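Local coordinates for protein MHC class I antigen (Ctenopharyngodon idella, PDB 5H5Z) that probably presents peptides to T cells as the heavy chain of an MHC class I complex with beta-2-microglobulin, at residues P19-F32 / F35-I49. Numbering follows the deposited sequence.
Sequences PEFTAVGMVDDGQF and FDSNSMKAVPKTEWI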
loop_
_atom_site.group_PDB
_atom_site.type_symbol
_atom_site.label_atom_id
_atom_site.label_comp_id
_atom_site.label_asym_id
_atom_site.label_seq_id
_atom_site.Cartn_x
_atom_site.Cartn_y
_atom_site.Cartn_z
ATOM N N PRO A 19 1.167 -11.928 -14.339
ATOM C CA PRO A 19 0.416 -13.174 -14.535
ATOM C C PRO A 19 -1.079 -12.940 -14.752
ATOM O O PRO A 19 -1.571 -11.829 -14.550
ATOM C CB PRO A 19 0.636 -13.938 -13.220
ATOM C CG PRO A 19 1.777 -13.260 -12.541
ATOM C CD PRO A 19 1.688 -11.828 -12.962
ATOM N N GLU A 20 -1.792 -13.991 -15.157
ATOM C CA GLU A 20 -3.241 -13.925 -15.339
ATOM C C GLU A 20 -3.976 -13.636 -14.036
ATOM O O GLU A 20 -5.002 -12.960 -14.032
ATOM C CB GLU A 20 -3.768 -15.232 -15.911
ATOM C CG GLU A 20 -3.731 -15.313 -17.419
ATOM C CD GLU A 20 -4.492 -16.510 -17.936
ATOM O OE1 GLU A 20 -5.492 -16.305 -18.655
ATOM O OE2 GLU A 20 -4.099 -17.651 -17.613
ATOM N N PHE A 21 -3.448 -14.166 -12.938
ATOM C CA PHE A 21 -4.072 -14.018 -11.633
ATOM C C PHE A 21 -3.006 -13.773 -10.582
ATOM O O PHE A 21 -1.983 -14.452 -10.571
ATOM C CB PHE A 21 -4.869 -15.284 -11.286
ATOM C CG PHE A 21 -5.603 -15.207 -9.978
ATOM C CD1 PHE A 21 -6.863 -14.627 -9.905
ATOM C CD2 PHE A 21 -5.039 -15.734 -8.818
ATOM C CE1 PHE A 21 -7.548 -14.560 -8.703
ATOM C CE2 PHE A 21 -5.719 -15.670 -7.607
ATOM C CZ PHE A 21 -6.976 -15.082 -7.551
ATOM N N THR A 22 -3.258 -12.800 -9.708
ATOM C CA THR A 22 -2.409 -12.530 -8.551
ATOM C C THR A 22 -3.297 -12.362 -7.317
ATOM O O THR A 22 -4.322 -11.684 -7.371
ATOM C CB THR A 22 -1.565 -11.247 -8.749
ATOM O OG1 THR A 22 -0.799 -11.349 -9.955
ATOM C CG2 THR A 22 -0.613 -11.021 -7.573
ATOM N N ALA A 23 -2.911 -12.988 -6.208
ATOM C CA ALA A 23 -3.619 -12.798 -4.951
ATOM C C ALA A 23 -2.630 -12.393 -3.868
ATOM O O ALA A 23 -1.550 -12.979 -3.756
ATOM C CB ALA A 23 -4.351 -14.074 -4.552
ATOM N N VAL A 24 -3.000 -11.375 -3.093
ATOM C CA VAL A 24 -2.237 -10.960 -1.908
ATOM C C VAL A 24 -3.155 -10.972 -0.678
ATOM O O VAL A 24 -4.288 -10.493 -0.734
ATOM C CB VAL A 24 -1.600 -9.559 -2.114
ATOM C CG1 VAL A 24 -1.066 -8.979 -0.807
ATOM C CG2 VAL A 24 -0.499 -9.620 -3.167
ATOM N N GLY A 25 -2.670 -11.531 0.429
ATOM C CA GLY A 25 -3.412 -11.481 1.680
ATOM C C GLY A 25 -2.677 -10.631 2.691
ATOM O O GLY A 25 -1.446 -10.657 2.744
ATOM N N MET A 26 -3.438 -9.884 3.486
ATOM C CA MET A 26 -2.885 -8.911 4.419
ATOM C C MET A 26 -3.561 -8.994 5.782
ATOM O O MET A 26 -4.777 -9.184 5.870
ATOM C CB MET A 26 -3.070 -7.491 3.868
ATOM C CG MET A 26 -2.280 -7.181 2.608
ATOM S SD MET A 26 -2.819 -5.624 1.885
ATOM C CE MET A 26 -4.304 -6.133 1.020
ATOM N N VAL A 27 -2.766 -8.852 6.841
ATOM C CA VAL A 27 -3.301 -8.578 8.165
ATOM C C VAL A 27 -2.823 -7.186 8.558
ATOM O O VAL A 27 -1.621 -6.900 8.484
ATOM C CB VAL A 27 -2.883 -9.658 9.187
ATOM C CG1 VAL A 27 -3.269 -9.271 10.616
ATOM C CG2 VAL A 27 -3.542 -10.972 8.818
ATOM N N ASP A 28 -3.768 -6.325 8.940
ATOM C CA ASP A 28 -3.488 -4.910 9.246
ATOM C C ASP A 28 -2.737 -4.236 8.097
ATOM O O ASP A 28 -1.811 -3.437 8.309
ATOM C CB ASP A 28 -2.725 -4.778 10.584
ATOM C CG ASP A 28 -3.540 -5.275 11.778
ATOM O OD1 ASP A 28 -4.698 -5.710 11.593
ATOM O OD2 ASP A 28 -3.017 -5.230 12.910
ATOM N N ASP A 29 -3.149 -4.587 6.877
ATOM C CA ASP A 29 -2.602 -4.030 5.633
ATOM C C ASP A 29 -1.134 -4.370 5.379
ATOM O O ASP A 29 -0.484 -3.763 4.523
ATOM C CB ASP A 29 -2.875 -2.522 5.558
ATOM C CG ASP A 29 -4.352 -2.201 5.685
ATOM O OD1 ASP A 29 -5.137 -2.685 4.843
ATOM O OD2 ASP A 29 -4.736 -1.482 6.628
ATOM N N GLY A 30 -0.631 -5.365 6.106
ATOM C CA GLY A 30 0.704 -5.903 5.885
ATOM C C GLY A 30 0.596 -7.283 5.267
ATOM O O GLY A 30 -0.096 -8.157 5.800
ATOM N N GLN A 31 1.278 -7.482 4.141
ATOM C CA GLN A 31 1.158 -8.727 3.384
ATOM C C GLN A 31 1.711 -9.925 4.150
ATOM O O GLN A 31 2.819 -9.863 4.676
ATOM C CB GLN A 31 1.874 -8.629 2.035
ATOM C CG GLN A 31 1.952 -9.979 1.334
ATOM C CD GLN A 31 2.825 -9.997 0.095
ATOM O OE1 GLN A 31 2.522 -10.704 -0.870
ATOM N NE2 GLN A 31 3.925 -9.249 0.118
ATOM N N PHE A 32 0.943 -11.012 4.198
ATOM C CA PHE A 32 1.432 -12.262 4.785
ATOM C C PHE A 32 1.377 -13.444 3.806
ATOM O O PHE A 32 1.930 -14.505 4.088
ATOM C CB PHE A 32 0.683 -12.587 6.093
ATOM C CG PHE A 32 -0.696 -13.164 5.883
ATOM C CD1 PHE A 32 -1.788 -12.330 5.664
ATOM C CD2 PHE A 32 -0.903 -14.545 5.912
ATOM C CE1 PHE A 32 -3.058 -12.853 5.463
ATOM C CE2 PHE A 32 -2.175 -15.080 5.714
ATOM C CZ PHE A 32 -3.255 -14.234 5.489
ATOM N N PHE A 35 0.097 -15.337 -4.002
ATOM C CA PHE A 35 -0.178 -16.380 -4.994
ATOM C C PHE A 35 -0.209 -15.754 -6.377
ATOM O O PHE A 35 -0.735 -14.656 -6.553
ATOM C CB PHE A 35 -1.529 -17.055 -4.711
ATOM C CG PHE A 35 -1.943 -18.088 -5.742
ATOM C CD1 PHE A 35 -2.612 -17.711 -6.909
ATOM C CD2 PHE A 35 -1.695 -19.441 -5.533
ATOM C CE1 PHE A 35 -3.001 -18.660 -7.854
ATOM C CE2 PHE A 35 -2.088 -20.395 -6.467
ATOM C CZ PHE A 35 -2.740 -20.009 -7.631
ATOM N N ASP A 36 0.352 -16.455 -7.357
ATOM C CA ASP A 36 0.082 -16.115 -8.748
ATOM C C ASP A 36 -0.063 -17.339 -9.646
ATOM O O ASP A 36 0.327 -18.449 -9.270
ATOM C CB ASP A 36 1.053 -15.045 -9.308
ATOM C CG ASP A 36 2.437 -15.588 -9.640
ATOM O OD1 ASP A 36 2.555 -16.704 -10.187
ATOM O OD2 ASP A 36 3.420 -14.858 -9.387
ATOM N N SER A 37 -0.640 -17.124 -10.826
ATOM C CA SER A 37 -0.956 -18.214 -11.746
ATOM C C SER A 37 0.247 -18.715 -12.561
ATOM O O SER A 37 0.131 -19.694 -13.309
ATOM C CB SER A 37 -2.114 -17.819 -12.666
ATOM O OG SER A 37 -1.844 -16.592 -13.318
ATOM N N ASN A 38 1.391 -18.049 -12.417
ATOM C CA ASN A 38 2.642 -18.542 -12.994
ATOM C C ASN A 38 3.275 -19.628 -12.126
ATOM O O ASN A 38 3.636 -20.691 -12.625
ATOM C CB ASN A 38 3.635 -17.401 -13.226
ATOM C CG ASN A 38 3.280 -16.549 -14.433
ATOM O OD1 ASN A 38 2.550 -16.982 -15.325
ATOM N ND2 ASN A 38 3.808 -15.331 -14.471
ATOM N N SER A 39 3.409 -19.359 -10.829
ATOM C CA SER A 39 3.953 -20.352 -9.902
ATOM C C SER A 39 2.898 -21.378 -9.492
ATOM O O SER A 39 3.235 -22.514 -9.161
ATOM C CB SER A 39 4.549 -19.677 -8.663
ATOM O OG SER A 39 3.535 -19.193 -7.798
ATOM N N MET A 40 1.628 -20.965 -9.527
ATOM C CA MET A 40 0.485 -21.775 -9.072
ATOM C C MET A 40 0.630 -22.255 -7.630
ATOM O O MET A 40 0.147 -23.334 -7.273
ATOM C CB MET A 40 0.225 -22.969 -10.009
ATOM C CG MET A 40 -0.365 -22.598 -11.357
ATOM S SD MET A 40 -2.038 -21.922 -11.261
ATOM C CE MET A 40 -2.488 -21.994 -12.993
ATOM N N LYS A 41 1.298 -21.451 -6.804
ATOM C CA LYS A 41 1.572 -21.832 -5.423
ATOM C C LYS A 41 1.362 -20.656 -4.484
ATOM O O LYS A 41 1.858 -19.559 -4.736
ATOM C CB LYS A 41 3.000 -22.393 -5.277
ATOM C CG LYS A 41 3.275 -23.674 -6.068
ATOM C CD LYS A 41 2.482 -24.876 -5.551
ATOM C CE LYS A 41 2.417 -26.018 -6.569
ATOM N NZ LYS A 41 1.212 -26.014 -7.466
ATOM N N ALA A 42 0.604 -20.887 -3.416
ATOM C CA ALA A 42 0.446 -19.895 -2.355
ATOM C C ALA A 42 1.610 -20.023 -1.383
ATOM O O ALA A 42 1.937 -21.133 -0.935
ATOM C CB ALA A 42 -0.873 -20.089 -1.628
ATOM N N VAL A 43 2.227 -18.892 -1.051
ATOM C CA VAL A 43 3.431 -18.878 -0.211
ATOM C C VAL A 43 3.363 -17.857 0.937
ATOM O O VAL A 43 2.711 -16.806 0.806
ATOM C CB VAL A 43 4.719 -18.641 -1.046
ATOM C CG1 VAL A 43 4.994 -19.820 -1.972
ATOM C CG2 VAL A 43 4.631 -17.342 -1.836
ATOM N N PRO A 44 4.044 -18.161 2.064
ATOM C CA PRO A 44 4.110 -17.267 3.222
ATOM C C PRO A 44 4.947 -16.027 2.945
ATOM O O PRO A 44 5.910 -16.092 2.179
ATOM C CB PRO A 44 4.801 -18.125 4.289
ATOM C CG PRO A 44 5.586 -19.134 3.522
ATOM C CD PRO A 44 4.736 -19.442 2.325
ATOM N N LYS A 45 4.586 -14.915 3.576
ATOM C CA LYS A 45 5.346 -13.679 3.413
ATOM C C LYS A 45 5.780 -13.027 4.732
ATOM O O LYS A 45 6.413 -11.985 4.709
ATOM C CB LYS A 45 4.574 -12.676 2.545
ATOM C CG LYS A 45 4.339 -13.107 1.096
ATOM C CD LYS A 45 5.623 -13.280 0.285
ATOM C CE LYS A 45 6.373 -11.964 0.106
ATOM N NZ LYS A 45 7.533 -12.094 -0.817
ATOM N N THR A 46 5.440 -13.629 5.871
ATOM C CA THR A 46 5.916 -13.137 7.178
ATOM C C THR A 46 6.473 -14.275 8.023
ATOM O O THR A 46 6.100 -15.435 7.832
ATOM C CB THR A 46 4.809 -12.448 8.004
ATOM O OG1 THR A 46 3.782 -13.398 8.320
ATOM C CG2 THR A 46 4.202 -11.285 7.261
ATOM N N GLU A 47 7.355 -13.942 8.964
ATOM C CA GLU A 47 7.875 -14.933 9.908
ATOM C C GLU A 47 6.771 -15.534 10.778
ATOM O O GLU A 47 6.801 -16.728 11.077
ATOM C CB GLU A 47 8.982 -14.337 10.778
ATOM C CG GLU A 47 10.275 -14.048 10.027
ATOM C CD GLU A 47 11.254 -15.212 10.026
ATOM O OE1 GLU A 47 10.879 -16.314 9.567
ATOM O OE2 GLU A 47 12.410 -15.014 10.468
ATOM N N TRP A 48 5.785 -14.725 11.165
ATOM C CA TRP A 48 4.736 -15.232 12.059
ATOM C C TRP A 48 3.823 -16.282 11.422
ATOM O O TRP A 48 3.363 -17.185 12.119
ATOM C CB TRP A 48 3.948 -14.115 12.757
ATOM C CG TRP A 48 3.250 -13.136 11.857
ATOM C CD1 TRP A 48 3.674 -11.874 11.532
ATOM C CD2 TRP A 48 1.989 -13.317 11.203
ATOM N NE1 TRP A 48 2.763 -11.266 10.700
ATOM C CE2 TRP A 48 1.722 -12.131 10.476
ATOM C CE3 TRP A 48 1.067 -14.375 11.136
ATOM C CZ2 TRP A 48 0.562 -11.969 9.707
ATOM C CZ3 TRP A 48 -0.084 -14.212 10.371
ATOM C CH2 TRP A 48 -0.324 -13.013 9.661
ATOM N N ILE A 49 3.557 -16.174 10.117
ATOM C CA ILE A 49 2.786 -17.215 9.429
ATOM C C ILE A 49 3.639 -18.465 9.177
ATOM O O ILE A 49 3.137 -19.586 9.300
ATOM C CB ILE A 49 2.035 -16.710 8.156
ATOM C CG1 ILE A 49 1.002 -17.739 7.679
ATOM C CG2 ILE A 49 2.986 -16.333 7.023
ATOM C CD1 ILE A 49 -0.211 -17.865 8.578
HETATM O O HOH W 1 -0.277 -16.600 -15.465
#
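Phe21 and Phe35 meet rim to rim on the face of the sheet that helix 55-82 covers, Phe21 CD2 lying 3.7 Å from Phe35 CD1. The planes stand at 69°, but each ring meets the other at its edge, near its plane, and this is not a T-shaped stack. In both, CG is anti to the backbone N, and these like first torsions bring the two rims together. The small Ala23 packs its CB against the CB of Phe35. Beside this pair, the backbones of Ala23 and Phe35 form an antiparallel hydrogen-bonded pair, the nearly straight bond running from Ala23 N to Phe35 O (2.8 Å).

Where the ladder ends, a side chain replaces a carbonyl. Ser37 OG accepts from Phe21 N at 2.9 Å while Ser37 N donates to Phe21 O, and a water joins this hydroxyl to Glu20 N and Asn38 OD1. Pro19 CG rests against Asn38 ND2 and the CB of Asp36, whose OD1 takes Ser39 N at 2.9 Å in an Asx motif; OD2 bonds Tyr34.

At the other end the Phe32 ring and the six-membered ring of Trp48 are tilted by only 28° but so offset that little of one covers the other; Phe32 CB sits 3.7 Å from Trp48 CZ2. Ile49 CG1 reaches the Phe32 ring edge, and Val27 CG2 touches Trp48 CH2. Lys45 N donates to Phe32 O (2.7 Å) from above the carbonyl plane. Thr46 OG1 stands over the indole and weakly N-caps the helix through Ile49 N.

Thr22 and Val24, on the other face, pack on Leu55 of the beta-2-microglobulin chain. These strands form the outer part of the alpha-1 half of the MHC class I platform, a beta sheet floor beneath two helices.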